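Local coordinates for galactokinase (Bifidobacterium longum subsp. infantis ATCC 15697 = JCM 1222 = DSM 20088, PDB 6TEQ), which probably phosphorylates galactose with ATP as a galactokinase of the GHMP kinase family, and is caught here with a 2-fluorinated galactose in its sugar pocket, at residues Ala152-Val156 and Tyr157-Tyr161; Gly167-Thr170 and Leu171-Ala175; Gln192-Ser195 and Met196-Glu200. All coordinates share one frame; numbering follows the deposited sequence.

Contact 1. Residues Ala152-Val156 and Tyr157-Tyr161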
loop_
_atom_site.group_PDB
_atom_site.type_symbol
_atom_site.label_atom_id
_atom_site.label_comp_id
_atom_site.label_asym_id
_atom_site.label_seq_id
_atom_site.Cartn_x
_atom_site.Cartn_y
_atom_site.Cartn_z
ATOM N N ALA A 152 -3.173 9.394 -15.111
ATOM C CA ALA A 152 -3.217 10.703 -15.801
ATOM C C ALA A 152 -2.499 10.558 -17.157
ATOM O O ALA A 152 -3.044 11.036 -18.172
ATOM C CB ALA A 152 -2.593 11.779 -14.951
ATOM N N LEU A 153 -1.319 9.940 -17.213
ATOM C CA LEU A 153 -0.572 9.806 -18.460
ATOM C C LEU A 153 -1.348 8.939 -19.448
ATOM O O LEU A 153 -1.341 9.255 -20.635
ATOM C CB LEU A 153 0.821 9.232 -18.187
ATOM C CG LEU A 153 1.765 10.206 -17.504
ATOM C CD1 LEU A 153 3.036 9.492 -17.015
ATOM C CD2 LEU A 153 2.121 11.398 -18.419
ATOM N N ASP A 154 -1.919 7.845 -18.985
ATOM C CA ASP A 154 -2.714 6.954 -19.850
ATOM C C ASP A 154 -3.821 7.774 -20.505
ATOM O O ASP A 154 -4.106 7.567 -21.684
ATOM C CB ASP A 154 -3.245 5.773 -19.058
ATOM C CG ASP A 154 -4.248 4.929 -19.823
ATOM O OD1 ASP A 154 -3.745 4.048 -20.565
ATOM O OD2 ASP A 154 -5.464 5.276 -19.793
ATOM N N ASP A 155 -4.488 8.589 -19.724
ATOM C CA ASP A 155 -5.602 9.412 -20.213
ATOM C C ASP A 155 -5.088 10.406 -21.236
ATOM O O ASP A 155 -5.653 10.378 -22.378
ATOM C CB ASP A 155 -6.305 10.028 -19.008
ATOM C CG ASP A 155 -7.626 10.691 -19.291
ATOM O OD1 ASP A 155 -7.760 11.189 -20.407
ATOM O OD2 ASP A 155 -8.414 10.847 -18.374
ATOM N N VAL A 156 -4.127 11.253 -20.888
ATOM C CA VAL A 156 -3.810 12.416 -21.790
ATOM C C VAL A 156 -3.200 11.868 -23.061
ATOM O O VAL A 156 -3.316 12.572 -24.082
ATOM C CB VAL A 156 -2.998 13.533 -21.144
ATOM C CG1 VAL A 156 -3.757 14.076 -19.926
ATOM C CG2 VAL A 156 -1.600 13.037 -20.776
ATOM N N TYR A 157 -2.452 10.771 -22.959
ATOM C CA TYR A 157 -1.803 10.197 -24.160
ATOM C C TYR A 157 -2.712 9.151 -24.839
ATOM O O TYR A 157 -2.303 8.625 -25.871
ATOM C CB TYR A 157 -0.401 9.716 -23.815
ATOM C CG TYR A 157 0.585 10.827 -23.599
ATOM C CD1 TYR A 157 0.800 11.749 -24.616
ATOM C CD2 TYR A 157 1.176 11.071 -22.361
ATOM C CE1 TYR A 157 1.624 12.859 -24.453
ATOM C CE2 TYR A 157 2.112 12.098 -22.226
ATOM C CZ TYR A 157 2.326 12.999 -23.268
ATOM O OH TYR A 157 3.233 14.004 -23.132
ATOM N N GLY A 158 -3.950 8.915 -24.352
ATOM C CA GLY A 158 -4.932 8.034 -25.012
ATOM C C GLY A 158 -4.424 6.620 -25.182
ATOM O O GLY A 158 -4.574 6.006 -26.272
ATOM N N LEU A 159 -3.788 6.060 -24.168
ATOM C CA LEU A 159 -3.122 4.738 -24.345
ATOM C C LEU A 159 -4.185 3.656 -24.275
ATOM O O LEU A 159 -3.895 2.578 -24.837
ATOM C CB LEU A 159 -2.042 4.480 -23.321
ATOM C CG LEU A 159 -0.923 5.518 -23.195
ATOM C CD1 LEU A 159 0.107 5.037 -22.176
ATOM C CD2 LEU A 159 -0.309 5.778 -24.541
ATOM N N GLY A 160 -5.302 3.893 -23.554
ATOM C CA GLY A 160 -6.451 2.972 -23.607
ATOM C C GLY A 160 -6.401 1.926 -22.520
ATOM O O GLY A 160 -7.232 0.962 -22.581
ATOM N N TYR A 161 -5.616 2.155 -21.469
ATOM C CA TYR A 161 -5.498 1.141 -20.366
ATOM C C TYR A 161 -6.285 1.541 -19.111
ATOM O O TYR A 161 -6.638 0.648 -18.311
ATOM C CB TYR A 161 -4.043 0.822 -20.067
ATOM C CG TYR A 161 -3.366 0.114 -21.206
ATOM C CD1 TYR A 161 -3.323 -1.277 -21.266
ATOM C CD2 TYR A 161 -2.698 0.848 -22.183
ATOM C CE1 TYR A 161 -2.757 -1.928 -22.341
ATOM C CE2 TYR A 161 -2.100 0.193 -23.248
ATOM C CZ TYR A 161 -2.157 -1.190 -23.337
ATOM O OH TYR A 161 -1.559 -1.833 -24.393
HETATM O O HOH W 1 -6.662 5.815 -22.153
#
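Tyr157 N closes the last regular turn of helix 141-156 on Leu153 O (3.0 Å), and at Gly158 the chain turns to positive phi (59°) and leaves the helix. Leu159 N then reaches back to Asp154 O at 2.9 Å, in the carbonyl plane, while Gly158 N meets Asp155 O from above its carbonyl plane. This is a Schellman motif, with glycine at the position where positive phi favours it. Asp154 grips the chain that follows. With CG anti to the backbone N (chi1 171°), its carboxylate reaches out beside the last turn, to the chain as it runs back past it, and Asp154 OD1 accepts Tyr161 N at 2.8 Å on its syn side, 21° out of the carboxylate plane. Asp154 OD1 also lies at the edge of the Tyr161 ring, in its plane, and 3.3 Å from Leu159 CB. Asp154 OD2 accepts a hydrogen bond from a water at 2.7 Å, and that water accepts one from Gly160 N. Val156 CG2 sits over one face of the Tyr157 ring, 4.2 Å from its centroid, in a CH-pi contact offset toward the rim. Leu153 runs alongside this ring and sets CD2 3.9 Å from Tyr157 CE2. The phenol oxygen of Tyr157 bonds to Gly124 O, and Asp155 OD2 hydrogen-bonds Trp35 NE1 and forms a salt bridge with Arg414. One buried carboxylate thus holds the backbone beyond the helix both directly and through water, and the Tyr161 N-H and the water would be expected to stabilise its negative charge.

Contact 2. Residues Gly167-Thr170 and Leu171-Ala175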
loop_
_atom_site.group_PDB
_atom_site.type_symbol
_atom_site.label_atom_id
_atom_site.label_comp_id
_atom_site.label_asym_id
_atom_site.label_seq_id
_atom_site.Cartn_x
_atom_site.Cartn_y
_atom_site.Cartn_z
ATOM N N GLY A 167 -6.920 -3.559 -18.056
ATOM C CA GLY A 167 -6.050 -2.532 -18.645
ATOM C C GLY A 167 -5.204 -1.873 -17.550
ATOM O O GLY A 167 -4.015 -1.623 -17.732
ATOM N N ARG A 168 -5.825 -1.622 -16.407
ATOM C CA ARG A 168 -5.086 -0.904 -15.359
ATOM C C ARG A 168 -3.870 -1.709 -14.892
ATOM O O ARG A 168 -2.927 -1.095 -14.380
ATOM C CB ARG A 168 -5.990 -0.509 -14.196
ATOM C CG ARG A 168 -6.850 0.664 -14.549
ATOM C CD ARG A 168 -7.638 1.064 -13.326
ATOM N NE ARG A 168 -8.391 2.253 -13.589
ATOM C CZ ARG A 168 -8.861 3.065 -12.680
ATOM N NH1 ARG A 168 -8.814 2.751 -11.398
ATOM N NH2 ARG A 168 -9.549 4.111 -13.053
ATOM N N VAL A 169 -3.827 -3.041 -15.102
ATOM C CA VAL A 169 -2.627 -3.804 -14.711
ATOM C C VAL A 169 -1.385 -3.305 -15.476
ATOM O O VAL A 169 -0.272 -3.323 -14.937
ATOM C CB VAL A 169 -2.913 -5.314 -14.854
ATOM C CG1 VAL A 169 -1.625 -6.104 -14.708
ATOM C CG2 VAL A 169 -3.995 -5.721 -13.839
ATOM N N THR A 170 -1.544 -2.911 -16.731
ATOM C CA THR A 170 -0.409 -2.319 -17.471
ATOM C C THR A 170 0.122 -1.087 -16.725
ATOM O O THR A 170 1.332 -0.898 -16.599
ATOM C CB THR A 170 -0.849 -2.026 -18.898
ATOM O OG1 THR A 170 -1.060 -3.312 -19.535
ATOM C CG2 THR A 170 0.192 -1.230 -19.653
ATOM N N LEU A 171 -0.778 -0.240 -16.249
ATOM C CA LEU A 171 -0.421 1.019 -15.545
ATOM C C LEU A 171 0.147 0.719 -14.164
ATOM O O LEU A 171 1.133 1.323 -13.803
ATOM C CB LEU A 171 -1.660 1.872 -15.442
ATOM C CG LEU A 171 -2.297 2.237 -16.773
ATOM C CD1 LEU A 171 -3.473 3.105 -16.594
ATOM C CD2 LEU A 171 -1.344 2.819 -17.764
ATOM N N ILE A 172 -0.438 -0.249 -13.472
ATOM C CA ILE A 172 0.141 -0.823 -12.237
ATOM C C ILE A 172 1.581 -1.242 -12.451
ATOM O O ILE A 172 2.463 -0.911 -11.610
ATOM C CB ILE A 172 -0.737 -1.944 -11.711
ATOM C CG1 ILE A 172 -2.028 -1.352 -11.174
ATOM C CG2 ILE A 172 -0.018 -2.724 -10.659
ATOM C CD1 ILE A 172 -3.119 -2.393 -11.032
ATOM N N ASN A 173 1.839 -1.985 -13.512
ATOM C CA ASN A 173 3.206 -2.513 -13.737
ATOM C C ASN A 173 4.155 -1.335 -13.975
ATOM O O ASN A 173 5.305 -1.402 -13.467
ATOM C CB ASN A 173 3.215 -3.523 -14.861
ATOM C CG ASN A 173 2.611 -4.842 -14.428
ATOM O OD1 ASN A 173 2.557 -5.126 -13.202
ATOM N ND2 ASN A 173 2.249 -5.659 -15.419
ATOM N N ALA A 174 3.717 -0.284 -14.657
ATOM C CA ALA A 174 4.565 0.898 -14.889
ATOM C C ALA A 174 4.861 1.571 -13.549
ATOM O O ALA A 174 5.971 2.072 -13.328
ATOM C CB ALA A 174 3.892 1.847 -15.849
ATOM N N ALA A 175 3.857 1.684 -12.682
ATOM C CA ALA A 175 4.009 2.325 -11.356
ATOM C C ALA A 175 5.017 1.547 -10.502
ATOM O O ALA A 175 5.895 2.144 -9.829
ATOM C CB ALA A 175 2.683 2.419 -10.703
#
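Val169 and Asn173 meet one turn apart in an i to i+4 contact within the first half of helix 165-183, on the partly exposed flank of the helix that follows the Tyr157-Tyr161 turn. Their side chains lie side by side and point the same way: Val169 CG1, anti to the backbone N (chi1 170°), lies 4.0 Å from Asn173 ND2. The Asn173 amide stands over the preceding turn, its CG 3.3 Å from Val169 O, but that carbonyl is bonded by the backbone Asn173 N at 2.9 Å. Three successive helical bonds carry the stretch. The straightest runs from Ile172 N to Arg168 O (2.8 Å, N-H...O 175°); Ala174 N to Thr170 O is longer, at 3.1 Å. Ile172 folds back along the same turn. Its CG1, beside its own backbone N (chi1 -70°), approaches Arg168 O to 3.3 Å, and CD1 ends 4.4 Å from Val169 CG2, a loose apolar touch. Leu171 likewise rests CB against Arg168 O, at 3.4 Å. The Arg168 side chain leads away from this turn and spends its guanidinium on the carbonyls of Gly162, Ala412 and Met196. Around the helix, Leu171 packs on Ala150 and Asp154 of helix 141-156, Ala174 on Ala113 and Leu114 of helix 105-116, and Ile172 on Asn193, Met196 and Arg197 of helix 190-197, which places this segment among three other helices of the GHMP kinase N-terminal region.

Contact 3. Residues Gln192-Ser195 and Met196-Glu200; sequences QNAS and MRCTE
Arg197 NH1 donates to Asn193 OD1 at 3.0 Å in a fairly straight bond (160°), one turn apart on helix 190-197. The oxygen meets the guanidinium at its edge, in the guanidinium plane, whereas amide and guanidinium planes are turned 49° to each other. Arg197 CD lies 3.4 Å from Asn193 OD1, and the bend at chi3 (78°) then turns the guanidinium alongside the amide. The other amide atom, Asn193 ND2, bonds to Gly189 O. Helix 190-197 belongs to the GHMP kinase N-terminal region and follows directly on the galactose-binding residues Thr187-Gly189, so Asn193 is a second-shell residue that joins the sugar-binding loop to this helix. Arg197 has further partners in Asp165, Pro214 and Asn217, and an alanine here would probably leave the Asp165 carboxylate without its positive mate and Asn193 OD1 without this donor, making the amide freer to turn. Met196, the most covered of the three, lays CB and CG against the preceding turn, CB 3.6 Å from Gln192 O, while its backbone N bonds to that oxygen at 3.1 Å. Arg197 N makes weak bonds to Asn193 O and Ala194 O, and Cys198 N bonds Ala194 O at 3.1 Å. Cys198 SG turns back to the same residue and touches Ala194 CB at 3.8 Å, before the chain runs on toward strand 202-207.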
loop_
_atom_site.group_PDB
_atom_site.type_symbol
_atom_site.label_atom_id
_atom_site.label_comp_id
_atom_site.label_asym_id
_atom_site.label_seq_id
_atom_site.Cartn_x
_atom_site.Cartn_y
_atom_site.Cartn_z
ATOM N N GLN A 192 -0.086 -0.873 -5.360
ATOM C CA GLN A 192 -0.464 -0.330 -6.663
ATOM C C GLN A 192 -1.728 -1.063 -7.147
ATOM O O GLN A 192 -2.676 -0.403 -7.704
ATOM C CB GLN A 192 0.681 -0.496 -7.651
ATOM C CG GLN A 192 1.953 0.252 -7.234
ATOM C CD GLN A 192 2.860 -0.510 -6.284
ATOM O OE1 GLN A 192 2.544 -1.618 -5.783
ATOM N NE2 GLN A 192 4.015 0.082 -6.022
ATOM N N ASN A 193 -1.865 -2.335 -6.881
ATOM C CA ASN A 193 -3.106 -3.069 -7.161
ATOM C C ASN A 193 -4.220 -2.508 -6.339
ATOM O O ASN A 193 -5.363 -2.282 -6.880
ATOM C CB ASN A 193 -2.893 -4.597 -6.967
ATOM C CG ASN A 193 -2.244 -5.273 -8.155
ATOM O OD1 ASN A 193 -2.945 -5.593 -9.101
ATOM N ND2 ASN A 193 -0.928 -5.414 -8.167
ATOM N N ALA A 194 -4.003 -2.236 -5.050
ATOM C CA ALA A 194 -5.056 -1.630 -4.195
ATOM C C ALA A 194 -5.468 -0.309 -4.786
ATOM O O ALA A 194 -6.658 -0.056 -4.962
ATOM C CB ALA A 194 -4.576 -1.464 -2.786
ATOM N N SER A 195 -4.514 0.550 -5.088
ATOM C CA SER A 195 -4.796 1.955 -5.423
ATOM C C SER A 195 -5.603 1.999 -6.723
ATOM O O SER A 195 -6.435 2.896 -6.906
ATOM C CB SER A 195 -3.471 2.724 -5.538
ATOM O OG SER A 195 -3.702 4.098 -5.651
ATOM N N MET A 196 -5.409 1.036 -7.616
ATOM C CA MET A 196 -6.024 1.121 -8.961
ATOM C C MET A 196 -7.124 0.078 -9.153
ATOM O O MET A 196 -7.808 0.166 -10.199
ATOM C CB MET A 196 -4.988 0.994 -10.078
ATOM C CG MET A 196 -4.018 2.126 -9.998
ATOM S SD MET A 196 -3.034 2.265 -11.490
ATOM C CE MET A 196 -4.053 3.447 -12.383
ATOM N N ARG A 197 -7.367 -0.809 -8.189
ATOM C CA ARG A 197 -8.342 -1.889 -8.429
ATOM C C ARG A 197 -9.312 -2.113 -7.290
ATOM O O ARG A 197 -10.332 -2.820 -7.527
ATOM C CB ARG A 197 -7.634 -3.206 -8.783
ATOM C CG ARG A 197 -6.744 -3.075 -9.987
ATOM C CD ARG A 197 -5.959 -4.301 -10.136
ATOM N NE ARG A 197 -6.783 -5.370 -10.734
ATOM C CZ ARG A 197 -6.398 -6.586 -10.928
ATOM N NH1 ARG A 197 -5.215 -7.009 -10.468
ATOM N NH2 ARG A 197 -7.212 -7.404 -11.588
ATOM N N CYS A 198 -9.133 -1.463 -6.149
ATOM C CA CYS A 198 -10.121 -1.581 -5.054
ATOM C C CYS A 198 -11.441 -0.966 -5.483
ATOM O O CYS A 198 -11.448 -0.121 -6.420
ATOM C CB CYS A 198 -9.600 -0.973 -3.778
ATOM S SG CYS A 198 -8.352 -1.969 -2.933
ATOM N N THR A 199 -12.495 -1.354 -4.800
ATOM C CA THR A 199 -13.798 -0.709 -4.994
ATOM C C THR A 199 -14.396 -0.301 -3.641
ATOM O O THR A 199 -14.106 -0.873 -2.592
ATOM C CB THR A 199 -14.729 -1.611 -5.799
ATOM O OG1 THR A 199 -14.995 -2.811 -5.048
ATOM C CG2 THR A 199 -14.177 -1.978 -7.158
ATOM N N GLU A 200 -15.252 0.668 -3.697
ATOM C CA GLU A 200 -15.945 1.174 -2.493
ATOM C C GLU A 200 -16.747 0.042 -1.830
ATOM O O GLU A 200 -17.365 -0.765 -2.531
ATOM C CB GLU A 200 -16.867 2.323 -2.842
ATOM C CG GLU A 200 -17.498 2.972 -1.620
ATOM C CD GLU A 200 -18.730 2.289 -1.018
ATOM O OE1 GLU A 200 -19.466 1.575 -1.783
ATOM O OE2 GLU A 200 -18.949 2.449 0.232
#

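The three contacts follow one another along the chain within the GHMP kinase N-terminal region. Contact 3 is the most buried and the nearest to the sugar; contacts 1 and 2 are partly buried, contact 1 lying farthest out and away from the annotated sites. Helix 165-183 joins them: Tyr161 and Asp154 of contact 1 pack on Thr170 and Leu171 of contact 2, whereas elsewhere the same helix packs on helix 190-197 of contact 3. Contacts 1 and 3 do not touch. Backbone bonds run through all three; to these contact 1 adds a carboxylate and a water, contact 2 light apolar touches, contact 3 an amide-guanidinium bond.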